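Local coordinates for 2-oxoadipate dioxygenase/decarboxylase (Pseudomonas putida, PDB 6W1G), which catalyses the iron(II)-dependent decarboxylation and hydroxylation of 2-oxoadipate with O2 to form D-2-hydroxyglutarate, a step of D-lysine breakdown, at residues Trp192-Thr197 and Gln273-Phe278; His226-Thr231 and Phe292-Gln297; Asp346-Met351 and His390-Val395. All blocks are in the same frame, centred on the assembly; numbering follows the deposited sequence. Where two conformers were deposited one is given.

Contact 1 of 3, residues Trp192-Thr197 and Gln273-Phe278; sequences WHQDAT and QETVAF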
loop_
_atom_site.group_PDB
_atom_site.type_symbol
_atom_site.label_atom_id
_atom_site.label_comp_id
_atom_site.label_asym_id
_atom_site.label_seq_id
_atom_site.Cartn_x
_atom_site.Cartn_y
_atom_site.Cartn_z
ATOM N N TRP A 192 17.279 -9.841 -3.575
ATOM C CA TRP A 192 18.139 -9.173 -4.533
ATOM C C TRP A 192 19.187 -10.144 -5.065
ATOM O O TRP A 192 19.807 -10.878 -4.297
ATOM C CB TRP A 192 18.868 -8.022 -3.825
ATOM C CG TRP A 192 19.730 -7.230 -4.764
ATOM C CD1 TRP A 192 21.063 -7.408 -5.014
ATOM C CD2 TRP A 192 19.300 -6.147 -5.604
ATOM N NE1 TRP A 192 21.490 -6.499 -5.954
ATOM C CE2 TRP A 192 20.427 -5.712 -6.325
ATOM C CE3 TRP A 192 18.077 -5.505 -5.807
ATOM C CZ2 TRP A 192 20.364 -4.675 -7.244
ATOM C CZ3 TRP A 192 18.020 -4.446 -6.719
ATOM C CH2 TRP A 192 19.154 -4.053 -7.425
ATOM N N HIS A 193 19.422 -10.118 -6.385
ATOM C CA HIS A 193 20.494 -10.887 -7.024
ATOM C C HIS A 193 21.314 -9.953 -7.897
ATOM O O HIS A 193 20.778 -9.337 -8.818
ATOM C CB HIS A 193 19.912 -12.015 -7.883
ATOM C CG HIS A 193 19.073 -12.985 -7.118
ATOM N ND1 HIS A 193 17.694 -12.976 -7.159
ATOM C CD2 HIS A 193 19.418 -13.968 -6.250
ATOM C CE1 HIS A 193 17.226 -13.919 -6.361
ATOM N NE2 HIS A 193 18.248 -14.530 -5.794
ATOM N N GLN A 194 22.624 -9.847 -7.623
ATOM C CA GLN A 194 23.450 -8.881 -8.361
ATOM C C GLN A 194 23.792 -9.341 -9.774
ATOM O O GLN A 194 24.089 -8.496 -10.626
ATOM C CB GLN A 194 24.713 -8.507 -7.588
ATOM C CG GLN A 194 25.722 -9.577 -7.449
ATOM C CD GLN A 194 27.048 -9.022 -6.958
ATOM O OE1 GLN A 194 27.096 -8.210 -6.032
ATOM N NE2 GLN A 194 28.130 -9.433 -7.601
ATOM N N ASP A 195 23.732 -10.639 -10.055
ATOM C CA ASP A 195 24.128 -11.145 -11.367
ATOM C C ASP A 195 22.977 -10.959 -12.354
ATOM O O ASP A 195 21.945 -11.631 -12.261
ATOM C CB ASP A 195 24.554 -12.609 -11.267
ATOM C CG ASP A 195 26.004 -12.780 -10.806
ATOM O OD1 ASP A 195 26.399 -12.200 -9.767
ATOM O OD2 ASP A 195 26.749 -13.522 -11.479
ATOM N N ALA A 196 23.149 -10.037 -13.295
ATOM C CA ALA A 196 22.152 -9.819 -14.331
ATOM C C ALA A 196 22.060 -11.021 -15.272
ATOM O O ALA A 196 22.972 -11.844 -15.390
ATOM C CB ALA A 196 22.526 -8.613 -15.187
ATOM N N THR A 197 20.933 -11.088 -15.968
ATOM C CA THR A 197 20.654 -12.129 -16.935
ATOM C C THR A 197 21.013 -11.711 -18.355
ATOM O O THR A 197 20.753 -12.473 -19.294
ATOM C CB THR A 197 19.157 -12.454 -16.877
ATOM O OG1 THR A 197 18.409 -11.352 -17.409
ATOM C CG2 THR A 197 18.721 -12.663 -15.438
ATOM N N GLN A 273 23.298 2.360 -3.171
ATOM C CA GLN A 273 23.847 2.173 -4.508
ATOM C C GLN A 273 24.293 0.721 -4.657
ATOM O O GLN A 273 25.176 0.261 -3.933
ATOM C CB GLN A 273 25.014 3.117 -4.744
ATOM C CG GLN A 273 25.469 3.200 -6.198
ATOM C CD GLN A 273 24.466 3.845 -7.171
ATOM O OE1 GLN A 273 23.369 4.271 -6.796
ATOM N NE2 GLN A 273 24.868 3.925 -8.438
ATOM N N GLU A 274 23.664 -0.004 -5.556
ATOM C CA GLU A 274 24.002 -1.403 -5.789
ATOM C C GLU A 274 24.843 -1.546 -7.055
ATOM O O GLU A 274 24.898 -0.666 -7.917
ATOM C CB GLU A 274 22.740 -2.251 -5.905
ATOM C CG GLU A 274 22.356 -2.904 -4.573
ATOM C CD GLU A 274 23.416 -3.901 -4.063
ATOM O OE1 GLU A 274 24.409 -4.160 -4.770
ATOM O OE2 GLU A 274 23.231 -4.444 -2.944
ATOM N N THR A 275 25.521 -2.669 -7.145
ATOM C CA THR A 275 26.306 -2.996 -8.326
ATOM C C THR A 275 25.594 -4.119 -9.057
ATOM O O THR A 275 24.976 -4.983 -8.429
ATOM C CB THR A 275 27.725 -3.358 -7.918
ATOM O OG1 THR A 275 27.664 -4.213 -6.779
ATOM C CG2 THR A 275 28.479 -2.076 -7.557
ATOM N N VAL A 276 25.611 -4.042 -10.374
ATOM C CA VAL A 276 25.030 -5.055 -11.242
ATOM C C VAL A 276 26.181 -5.696 -11.991
ATOM O O VAL A 276 27.016 -4.990 -12.571
ATOM C CB VAL A 276 24.053 -4.418 -12.239
ATOM C CG1 VAL A 276 23.363 -5.495 -13.073
ATOM C CG2 VAL A 276 23.050 -3.531 -11.539
ATOM N N ALA A 277 26.230 -7.021 -11.989
ATOM C CA ALA A 277 27.298 -7.746 -12.661
ATOM C C ALA A 277 26.786 -8.439 -13.915
ATOM O O ALA A 277 25.747 -9.092 -13.891
ATOM C CB ALA A 277 27.864 -8.813 -11.730
ATOM N N PHE A 278 27.541 -8.316 -15.003
ATOM C CA PHE A 278 27.232 -9.036 -16.239
ATOM C C PHE A 278 28.239 -10.140 -16.541
ATOM O O PHE A 278 28.313 -11.135 -15.821
ATOM C CB PHE A 278 27.203 -8.073 -17.414
ATOM C CG PHE A 278 26.493 -6.789 -17.125
ATOM C CD1 PHE A 278 25.119 -6.717 -17.221
ATOM C CD2 PHE A 278 27.195 -5.653 -16.750
ATOM C CE1 PHE A 278 24.454 -5.536 -16.966
ATOM C CE2 PHE A 278 26.527 -4.469 -16.490
ATOM C CZ PHE A 278 25.154 -4.415 -16.601
HETATM O O HOH W 1 25.714 -11.969 -14.696
#
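Two backbone hydrogen bonds fix A277 against the residues that flank D195. A277 N donates to Q194 O at 2.9 Å, almost straight at 178°. A196 N donates to A277 O at 2.8 Å. Together they make a single parallel bridge between D195 and A277. A water lies within hydrogen-bonding reach of A196 O and F278 O, though it has more acceptors nearby than protons to give.

The apolar part centres on A196. Its CB touches V276 CG1 at 3.9 Å and the F278 ring at CD1, 3.8 Å away.

W192 and E274 pass side by side, pointing opposite ways. E274 CG lies over one face of the W192 ring, 3.5 Å above its plane and nearer the ring's margin than its middle. The ring and carboxylate planes are 24° apart. E274 OE1 turns back with its anti lone pair to accept from T275 N at 3.0 Å. W192 NE1 is buried by the contact and has no polar partner in the model.

The loop 192-197 runs between helix 176-188 and helix 200-209. Segment 273-278 is the end of strand 264-275 and its continuation, beside strand 288-298. W192 also stacks on H223, and F278 meets Y203 of helix 200-209 edge-to-face. The contact thus ties this surface loop to the two-stranded sheet at the 275 end of strand 264-275.

Contact 2 of 3, residues His226-Thr231 and Phe292-Gln297; sequences HLTPRT and FGEIEQ. With NI (nickel (II) ion), chain B.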
loop_
_atom_site.group_PDB
_atom_site.type_symbol
_atom_site.label_atom_id
_atom_site.label_comp_id
_atom_site.label_asym_id
_atom_site.label_seq_id
_atom_site.Cartn_x
_atom_site.Cartn_y
_atom_site.Cartn_z
ATOM N N HIS A 226 10.657 -1.325 -3.124
ATOM C CA HIS A 226 10.771 -0.663 -1.826
ATOM C C HIS A 226 9.889 -1.439 -0.854
ATOM O O HIS A 226 8.985 -2.190 -1.238
ATOM C CB HIS A 226 10.438 0.824 -1.871
ATOM C CG HIS A 226 9.094 1.126 -2.421
ATOM N ND1 HIS A 226 8.891 1.480 -3.734
ATOM C CD2 HIS A 226 7.860 1.129 -1.855
ATOM C CE1 HIS A 226 7.608 1.709 -3.951
ATOM N NE2 HIS A 226 6.953 1.509 -2.819
ATOM N N LEU A 227 10.187 -1.238 0.422
ATOM C CA LEU A 227 9.382 -1.699 1.536
ATOM C C LEU A 227 9.148 -0.491 2.428
ATOM O O LEU A 227 10.120 0.091 2.919
ATOM C CB LEU A 227 10.155 -2.759 2.276
ATOM C CG LEU A 227 9.488 -3.740 3.090
ATOM C CD1 LEU A 227 8.271 -4.343 2.737
ATOM C CD2 LEU A 227 10.368 -4.647 3.820
ATOM N N THR A 228 7.885 -0.134 2.620
ATOM C CA THR A 228 7.508 1.165 3.191
ATOM C C THR A 228 6.838 0.961 4.530
ATOM O O THR A 228 5.762 0.330 4.591
ATOM C CB THR A 228 6.535 1.875 2.245
ATOM O OG1 THR A 228 7.198 1.999 0.991
ATOM C CG2 THR A 228 6.140 3.221 2.797
ATOM N N PRO A 229 7.434 1.487 5.601
ATOM C CA PRO A 229 6.770 1.482 6.905
ATOM C C PRO A 229 5.794 2.635 7.002
ATOM O O PRO A 229 5.841 3.597 6.237
ATOM C CB PRO A 229 7.922 1.660 7.896
ATOM C CG PRO A 229 8.907 2.460 7.162
ATOM C CD PRO A 229 8.776 2.119 5.685
ATOM N N ARG A 230 4.910 2.534 7.990
ATOM C CA ARG A 230 3.882 3.522 8.252
ATOM C C ARG A 230 4.265 4.406 9.436
ATOM O O ARG A 230 4.518 3.917 10.541
ATOM C CB ARG A 230 2.538 2.847 8.556
ATOM C CG ARG A 230 1.447 3.833 8.895
ATOM C CD ARG A 230 0.133 3.131 9.206
ATOM N NE ARG A 230 -0.854 4.083 9.641
ATOM C CZ ARG A 230 -2.065 3.786 10.118
ATOM N NH1 ARG A 230 -2.455 2.517 10.240
ATOM N NH2 ARG A 230 -2.887 4.749 10.479
ATOM N N THR A 231 4.332 5.714 9.184
ATOM C CA THR A 231 4.498 6.677 10.254
ATOM C C THR A 231 3.200 7.413 10.517
ATOM O O THR A 231 2.392 7.625 9.626
ATOM C CB THR A 231 5.627 7.679 9.943
ATOM O OG1 THR A 231 5.844 8.555 11.053
ATOM C CG2 THR A 231 5.364 8.537 8.739
ATOM N N PHE A 292 15.861 2.602 -4.022
ATOM C CA PHE A 292 15.203 3.721 -3.381
ATOM C C PHE A 292 14.245 3.240 -2.317
ATOM O O PHE A 292 13.612 2.197 -2.439
ATOM C CB PHE A 292 14.421 4.517 -4.385
ATOM C CG PHE A 292 15.275 5.185 -5.409
ATOM C CD1 PHE A 292 15.833 6.426 -5.165
ATOM C CD2 PHE A 292 15.558 4.562 -6.621
ATOM C CE1 PHE A 292 16.643 7.041 -6.122
ATOM C CE2 PHE A 292 16.345 5.192 -7.566
ATOM C CZ PHE A 292 16.897 6.415 -7.311
ATOM N N GLY A 293 14.115 4.029 -1.268
ATOM C CA GLY A 293 13.188 3.766 -0.192
ATOM C C GLY A 293 12.039 4.754 -0.216
ATOM O O GLY A 293 11.964 5.701 -0.998
ATOM N N GLU A 294 11.069 4.459 0.654
ATOM C CA GLU A 294 9.838 5.235 0.750
ATOM C C GLU A 294 9.346 5.242 2.182
ATOM O O GLU A 294 9.602 4.310 2.975
ATOM C CB GLU A 294 8.792 4.618 -0.184
ATOM C CG GLU A 294 7.453 5.320 -0.247
ATOM C CD GLU A 294 6.575 4.655 -1.274
ATOM O OE1 GLU A 294 5.979 3.597 -0.991
ATOM O OE2 GLU A 294 6.495 5.169 -2.410
ATOM N N ILE A 295 8.604 6.289 2.516
ATOM C CA ILE A 295 7.918 6.420 3.797
ATOM C C ILE A 295 6.512 6.918 3.504
ATOM O O ILE A 295 6.311 7.734 2.608
ATOM C CB ILE A 295 8.703 7.396 4.734
ATOM C CG1 ILE A 295 8.071 7.539 6.087
ATOM C CG2 ILE A 295 8.898 8.775 4.105
ATOM C CD1 ILE A 295 8.006 6.286 6.888
ATOM N N GLU A 296 5.530 6.463 4.301
ATOM C CA GLU A 296 4.138 6.884 4.103
ATOM C C GLU A 296 3.439 7.097 5.429
ATOM O O GLU A 296 3.793 6.510 6.456
ATOM C CB GLU A 296 3.344 5.887 3.266
ATOM C CG GLU A 296 2.928 4.589 3.940
ATOM C CD GLU A 296 2.323 3.524 2.959
ATOM O OE1 GLU A 296 2.017 3.890 1.835
ATOM O OE2 GLU A 296 2.183 2.353 3.306
ATOM N N GLN A 297 2.415 7.946 5.365
ATOM C CA GLN A 297 1.486 8.200 6.438
ATOM C C GLN A 297 0.086 7.919 5.863
ATOM O O GLN A 297 -0.243 8.441 4.796
ATOM C CB GLN A 297 1.571 9.663 6.908
ATOM C CG GLN A 297 0.635 9.973 8.074
ATOM C CD GLN A 297 0.590 11.414 8.437
ATOM O OE1 GLN A 297 1.544 12.187 8.235
ATOM N NE2 GLN A 297 -0.511 11.811 9.024
HETATM NI NI NI B . 5.127 2.332 -2.389
HETATM O O HOH W 2 11.642 2.357 2.910
HETATM O O HOH W 3 2.641 0.866 5.574
HETATM O O HOH W 4 5.248 3.822 -4.111
HETATM O O HOH W 5 4.212 1.235 -4.001
HETATM O O HOH W 6 3.314 3.258 -2.523
#
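H226 NE2 and E294 OE1 lie only 2.9 Å apart, yet no hydrogen bond joins them, because both bind the same nickel ion. NE2 of H226 is 2.0 Å from the metal and OE1 of E294 is 2.1 Å from it. H70 and three waters complete six ligands. The H226 ring and the E294 carboxylate are turned 60° apart, and E294 CB lies over one face of the ring. E294 CG is anti to the backbone N (chi1 -178°) and the chain beyond it is extended, which carries the carboxylate from the strand to the metal.

T228 is a second-shell residue. Its OG1 donates to E294 OE1 at 2.8 Å, on the anti side and 26° out of the carboxylate plane. That oxygen is therefore gripped by both metal and hydroxyl. A valine here would probably leave E294 OE1 without this hydrogen bond and its carboxylate freer to turn.

The strands run roughly parallel but pair directly only at R230 and E296. T231 N donates to E296 O at 2.9 Å, and E296 N gives P229 O a weak 3.5 Å bond. Nearer the metal a water bridges L227 O and E294 N instead. E296 OE2 accepts from H70 ND1, which would help to set the rotation of that ligand's ring.

H70, H226 and E294 form a two-histidine, one-carboxylate facial triad, the iron(II) site of this glyoxalase-clan dioxygenase, occupied here by nickel.

Contact 3 of 3, residues Asp346-Met351 and His390-Val395; sequences DDLAQM and HFEALV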
loop_
_atom_site.group_PDB
_atom_site.type_symbol
_atom_site.label_atom_id
_atom_site.label_comp_id
_atom_site.label_asym_id
_atom_site.label_seq_id
_atom_site.Cartn_x
_atom_site.Cartn_y
_atom_site.Cartn_z
ATOM N N ASP A 346 -11.676 19.846 6.937
ATOM C CA ASP A 346 -10.678 19.253 7.830
ATOM C C ASP A 346 -11.268 19.126 9.235
ATOM O O ASP A 346 -10.600 19.345 10.248
ATOM C CB ASP A 346 -9.353 20.024 7.815
ATOM C CG ASP A 346 -8.207 19.236 8.425
ATOM O OD1 ASP A 346 -8.325 17.992 8.564
ATOM O OD2 ASP A 346 -7.168 19.870 8.755
ATOM N N ASP A 347 -12.538 18.807 9.279
ATOM C CA ASP A 347 -13.306 18.597 10.486
ATOM C C ASP A 347 -13.970 17.235 10.305
ATOM O O ASP A 347 -14.633 16.990 9.301
ATOM C CB ASP A 347 -14.318 19.730 10.596
ATOM C CG ASP A 347 -15.263 19.558 11.742
ATOM O OD1 ASP A 347 -16.236 18.834 11.545
ATOM O OD2 ASP A 347 -15.017 20.162 12.816
ATOM N N LEU A 348 -13.775 16.341 11.258
ATOM C CA LEU A 348 -14.256 14.963 11.080
ATOM C C LEU A 348 -15.770 14.908 10.985
ATOM O O LEU A 348 -16.320 14.140 10.179
ATOM C CB LEU A 348 -13.841 14.069 12.240
ATOM C CG LEU A 348 -12.531 13.294 12.201
ATOM C CD1 LEU A 348 -12.500 12.321 13.366
ATOM C CD2 LEU A 348 -12.376 12.580 10.885
ATOM N N ALA A 349 -16.474 15.697 11.804
ATOM C CA ALA A 349 -17.923 15.714 11.709
ATOM C C ALA A 349 -18.420 16.097 10.312
ATOM O O ALA A 349 -19.431 15.555 9.837
ATOM C CB ALA A 349 -18.523 16.601 12.799
ATOM N N GLN A 350 -17.800 17.110 9.690
ATOM C CA GLN A 350 -18.218 17.530 8.348
ATOM C C GLN A 350 -17.818 16.501 7.308
ATOM O O GLN A 350 -18.531 16.297 6.336
ATOM C CB GLN A 350 -17.623 18.880 8.025
ATOM C CG GLN A 350 -18.320 20.010 8.718
ATOM C CD GLN A 350 -19.725 20.301 8.206
ATOM O OE1 GLN A 350 -20.180 19.837 7.166
ATOM N NE2 GLN A 350 -20.408 21.138 8.929
ATOM N N MET A 351 -16.642 15.881 7.459
ATOM C CA MET A 351 -16.281 14.825 6.544
ATOM C C MET A 351 -17.305 13.703 6.568
ATOM O O MET A 351 -17.615 13.103 5.534
ATOM C CB MET A 351 -14.906 14.261 6.926
ATOM C CG MET A 351 -13.738 15.221 6.707
ATOM S SD MET A 351 -12.202 14.813 7.534
ATOM C CE MET A 351 -11.725 13.287 6.753
ATOM N N HIS A 390 -19.095 6.435 19.236
ATOM C CA HIS A 390 -17.934 7.208 18.819
ATOM C C HIS A 390 -17.545 6.773 17.404
ATOM O O HIS A 390 -17.652 5.605 17.083
ATOM C CB HIS A 390 -16.768 6.871 19.774
ATOM C CG HIS A 390 -15.537 7.645 19.496
ATOM N ND1 HIS A 390 -15.340 8.910 19.983
ATOM C CD2 HIS A 390 -14.475 7.364 18.717
ATOM C CE1 HIS A 390 -14.167 9.363 19.554
ATOM N NE2 HIS A 390 -13.641 8.455 18.748
ATOM N N PHE A 391 -17.117 7.714 16.574
ATOM C CA PHE A 391 -16.675 7.402 15.232
ATOM C C PHE A 391 -15.253 7.867 14.969
ATOM O O PHE A 391 -14.787 8.870 15.522
ATOM C CB PHE A 391 -17.652 7.931 14.169
ATOM C CG PHE A 391 -17.765 9.432 14.097
ATOM C CD1 PHE A 391 -16.964 10.190 13.256
ATOM C CD2 PHE A 391 -18.691 10.104 14.828
ATOM C CE1 PHE A 391 -17.140 11.576 13.186
ATOM C CE2 PHE A 391 -18.821 11.486 14.768
ATOM C CZ PHE A 391 -18.039 12.204 13.942
ATOM N N GLU A 392 -14.575 7.123 14.111
ATOM C CA GLU A 392 -13.266 7.501 13.594
ATOM C C GLU A 392 -13.232 7.176 12.120
ATOM O O GLU A 392 -13.931 6.262 11.671
ATOM C CB GLU A 392 -12.110 6.780 14.281
ATOM C CG GLU A 392 -11.893 7.083 15.778
ATOM C CD GLU A 392 -11.427 8.509 16.094
ATOM O OE1 GLU A 392 -11.018 9.256 15.182
ATOM O OE2 GLU A 392 -11.444 8.839 17.311
ATOM N N ALA A 393 -12.395 7.881 11.366
ATOM C CA ALA A 393 -12.264 7.531 9.968
ATOM C C ALA A 393 -11.700 6.127 9.796
ATOM O O ALA A 393 -10.881 5.650 10.581
ATOM C CB ALA A 393 -11.372 8.532 9.248
ATOM N N LEU A 394 -12.146 5.482 8.726
ATOM C CA LEU A 394 -11.626 4.195 8.291
ATOM C C LEU A 394 -10.322 4.405 7.554
ATOM O O LEU A 394 -10.312 5.140 6.567
ATOM C CB LEU A 394 -12.651 3.559 7.369
ATOM C CG LEU A 394 -12.266 2.186 6.808
ATOM C CD1 LEU A 394 -12.067 1.163 7.864
ATOM C CD2 LEU A 394 -13.316 1.765 5.773
ATOM N N VAL A 395 -9.254 3.745 7.989
ATOM C CA VAL A 395 -7.935 3.955 7.390
ATOM C C VAL A 395 -7.891 3.451 5.964
ATOM O O VAL A 395 -8.389 2.368 5.636
ATOM C CB VAL A 395 -6.839 3.370 8.286
ATOM C CG1 VAL A 395 -6.988 1.832 8.492
ATOM C CG2 VAL A 395 -5.434 3.715 7.757
#
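E392, whose OE1 lies near L348 CD1 in the conformer given, takes the shortest polar bond here through its other oxygen. H390 NE2 donates to E392 OE2 at 2.7 Å in a nearly straight bond (173°). The oxygen lies in the H390 ring plane, but the donor comes from above the carboxylate plane, 41° out of it. The bond would limit the rotation of the carboxylate. The E392 chain is bent at chi2, and OE1 ends 3.9 Å from L348 CD1. That contact is tentative, because L348 was modelled in two conformers.

F391 carries most of the remaining packing. Its CG sits between the backbone N and the carbonyl carbon (chi1 65°), which sets the ring toward the helix. The first turn of the helix meets the ring at its edge. L348 O is 4.0 Å from F391 CE1, and A349 CA is 4.2 Å from F391 CZ. L348 CB also packs against F391 CE1. No hydrogen bond crosses between the segments.

The helical side is an N-terminal turn with a capping aspartate. D347 is the N-cap, and its OD1 accepts from Q350 N at 3.0 Å with its anti lone pair. M351 N bonds to D347 O at 2.9 Å, the first helical turn. The other side is strand 389-393, paired antiparallel with strand 359-363.

F391 is also in cation-pi contact with R352, and its ring meets that of F359. H390 stacks on W58 of helix 50-59, and E392 touches W58, A55 and T59.

How the contacts relate
Contacts 1 and 2 share the antiparallel pair of strands 264-275 and 288-298. Contact 1 lies at one end of the pair, near the surface. Contact 2 joins strand 288-298 to strand 226-229, an outer strand of the mixed sheet, and holds two of the three protein metal ligands. The two contacts are about 23 Å apart between centres. Along the chain their segments alternate: 192-197, 226-231, 273-278, 292-297. Contact 3 follows both. Its centre is about 25 Å from that of contact 2 and about 47 Å from that of contact 1, on the opposite side of the chain centre from contact 1. Contacts 2 and 3 touch where R230 NH2 packs on V395 CG2, at 3.9 Å. The metal site thus lies between two peripheral contacts.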